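PDB 1XD6: gastrodianin-4 from Gastrodia elata, which probably binds mannose as a monomeric monocot lectin of the bulb-type family and acts as an antifungal protein. Local coordinates for residues L4-L10 and I53-R58. Sequence-based numbering, arbitrary orientation.
Sequences LNAGKSL and ILKMQR. With SO4 (sulfate ion), chain B.
Met-56, Gly-7 and Leu-54 bury most area where residues 4-10 turn between strands and pair with 53-58. Asn-5 to Lys-8 form a type II beta turn, closed by Lys-8 N to Asn-5 O (3.1 Å). Gly-7 (phi/psi 97/-7) demands glycine: a CB would clash with the preceding carbonyl and the Arg-58 guanidinium, whose CZ lies 3.5 Å from Gly-7 CA. The Met-56 backbone is gripped twice, Gly-7 N donating to Met-56 O (2.8 Å) and Met-56 N to Lys-8 O (3.1 Å). Met-56 CB lies 4.0 Å from Leu-4 CD2 and Met-56 CG 3.7 Å from Leu-4 O, but chi1 t and chi2 p lead the side-chain end away, and it also touches Leu-85. Beyond the turn the pairing is antiparallel: Ser-9 and Lys-55 form a non-hydrogen-bonded pair (CA-CA 4.3 Å), Leu-10 and Leu-54 a hydrogen-bonded one, with Leu-10 N to Leu-54 O 2.8 Å and Leu-54 N to Leu-10 O 2.9 Å. Leu-54 CD2 meets Leu-10 CD1 at 4.2 Å; on the opposite face, Lys-55 (chi2 110°) leans over to the turn, where NZ donates to Gly-7 O (3.1 Å). A sulfate, probably from crystallisation, accepts from Arg-58 N through O4 (2.8 Å). Such a connection between edge strands of two sheets fits the three-sheet beta-prism II fold of bulb-type lectins: 3-5 edges the sheet of 84-87, 9-10 that of 52-56, flanked on its other side by 62-66.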
# COMPACT_ATOMS: atom_id res chain seq x y z
N LEU A 4 7.30 -0.93 3.64
CA LEU A 4 7.09 -2.32 3.27
C LEU A 4 7.98 -2.63 2.07
O LEU A 4 7.81 -2.03 1.01
CB LEU A 4 5.62 -2.55 2.90
CG LEU A 4 5.12 -3.96 2.57
CD1 LEU A 4 5.36 -4.96 3.71
CD2 LEU A 4 3.65 -3.93 2.22
N ASN A 5 8.91 -3.54 2.26
CA ASN A 5 9.82 -3.97 1.21
C ASN A 5 9.20 -4.95 0.22
O ASN A 5 8.30 -5.73 0.57
CB ASN A 5 11.10 -4.58 1.80
CG ASN A 5 11.86 -3.60 2.70
OD1 ASN A 5 12.03 -2.43 2.37
ND2 ASN A 5 12.31 -4.10 3.85
N ALA A 6 9.68 -4.89 -1.02
CA ALA A 6 9.28 -5.84 -2.07
C ALA A 6 9.45 -7.26 -1.57
O ALA A 6 10.45 -7.58 -0.93
CB ALA A 6 10.11 -5.63 -3.33
N GLY A 7 8.45 -8.09 -1.84
CA GLY A 7 8.45 -9.49 -1.44
C GLY A 7 7.69 -9.74 -0.16
O GLY A 7 7.50 -10.89 0.23
N LYS A 8 7.27 -8.66 0.50
CA LYS A 8 6.56 -8.73 1.78
C LYS A 8 5.10 -8.34 1.59
O LYS A 8 4.72 -7.76 0.58
CB LYS A 8 7.20 -7.80 2.83
CG LYS A 8 8.61 -8.19 3.29
CD LYS A 8 8.59 -9.39 4.25
CE LYS A 8 9.80 -9.39 5.18
NZ LYS A 8 11.08 -9.06 4.46
N SER A 9 4.28 -8.66 2.58
CA SER A 9 2.87 -8.37 2.50
C SER A 9 2.35 -7.91 3.85
O SER A 9 2.99 -8.14 4.88
CB SER A 9 2.10 -9.60 1.96
OG SER A 9 2.38 -10.74 2.75
N LEU A 10 1.23 -7.21 3.83
CA LEU A 10 0.48 -6.91 5.04
C LEU A 10 -0.78 -7.78 5.04
O LEU A 10 -1.53 -7.76 4.07
CB LEU A 10 0.07 -5.43 5.08
CG LEU A 10 1.19 -4.40 5.24
CD1 LEU A 10 0.60 -3.00 5.29
CD2 LEU A 10 2.02 -4.68 6.49
N ILE A 53 -5.08 -9.48 1.47
CA ILE A 53 -3.74 -9.15 1.90
C ILE A 53 -3.16 -8.16 0.89
O ILE A 53 -3.52 -8.19 -0.30
CB ILE A 53 -2.83 -10.42 2.02
CG1 ILE A 53 -2.69 -11.13 0.68
CG2 ILE A 53 -3.36 -11.39 3.05
CD1 ILE A 53 -1.37 -10.82 -0.04
N LEU A 54 -2.26 -7.30 1.35
CA LEU A 54 -1.58 -6.36 0.49
C LEU A 54 -0.20 -6.89 0.17
O LEU A 54 0.54 -7.25 1.08
CB LEU A 54 -1.46 -4.99 1.19
CG LEU A 54 -0.71 -3.92 0.38
CD1 LEU A 54 -1.53 -3.52 -0.82
CD2 LEU A 54 -0.42 -2.70 1.25
N LYS A 55 0.15 -6.95 -1.11
CA LYS A 55 1.46 -7.44 -1.49
C LYS A 55 2.26 -6.40 -2.25
O LYS A 55 1.82 -5.90 -3.29
CB LYS A 55 1.34 -8.76 -2.28
CG LYS A 55 2.67 -9.33 -2.74
CD LYS A 55 3.02 -10.62 -1.97
CE LYS A 55 4.53 -10.89 -2.05
NZ LYS A 55 4.95 -11.95 -1.08
N MET A 56 3.43 -6.05 -1.71
CA MET A 56 4.37 -5.18 -2.41
C MET A 56 5.21 -6.13 -3.24
O MET A 56 6.10 -6.82 -2.71
CB MET A 56 5.22 -4.37 -1.43
CG MET A 56 6.28 -3.44 -2.07
SD MET A 56 5.60 -2.05 -3.04
CE MET A 56 6.01 -2.59 -4.71
N GLN A 57 4.92 -6.21 -4.53
CA GLN A 57 5.50 -7.26 -5.38
C GLN A 57 6.91 -6.89 -5.80
O GLN A 57 7.25 -5.70 -5.89
CB GLN A 57 4.63 -7.55 -6.61
CG GLN A 57 3.30 -8.20 -6.28
CD GLN A 57 2.49 -8.62 -7.50
OE1 GLN A 57 1.53 -9.37 -7.37
NE2 GLN A 57 2.88 -8.15 -8.69
N ARG A 58 7.70 -7.91 -6.11
CA ARG A 58 9.08 -7.69 -6.52
C ARG A 58 9.21 -6.98 -7.88
O ARG A 58 10.31 -6.57 -8.25
CB ARG A 58 9.89 -8.99 -6.47
CG ARG A 58 10.10 -9.49 -5.05
CD ARG A 58 10.93 -10.74 -4.94
NE ARG A 58 10.52 -11.55 -3.79
CZ ARG A 58 11.11 -11.51 -2.59
NH1 ARG A 58 12.15 -10.71 -2.39
NH2 ARG A 58 10.67 -12.29 -1.60
S SO4 B . 6.40 -11.45 -5.37
O1 SO4 B . 4.94 -11.47 -5.31
O2 SO4 B . 6.87 -12.82 -5.58
O3 SO4 B . 6.87 -10.92 -4.11
O4 SO4 B . 6.88 -10.61 -6.45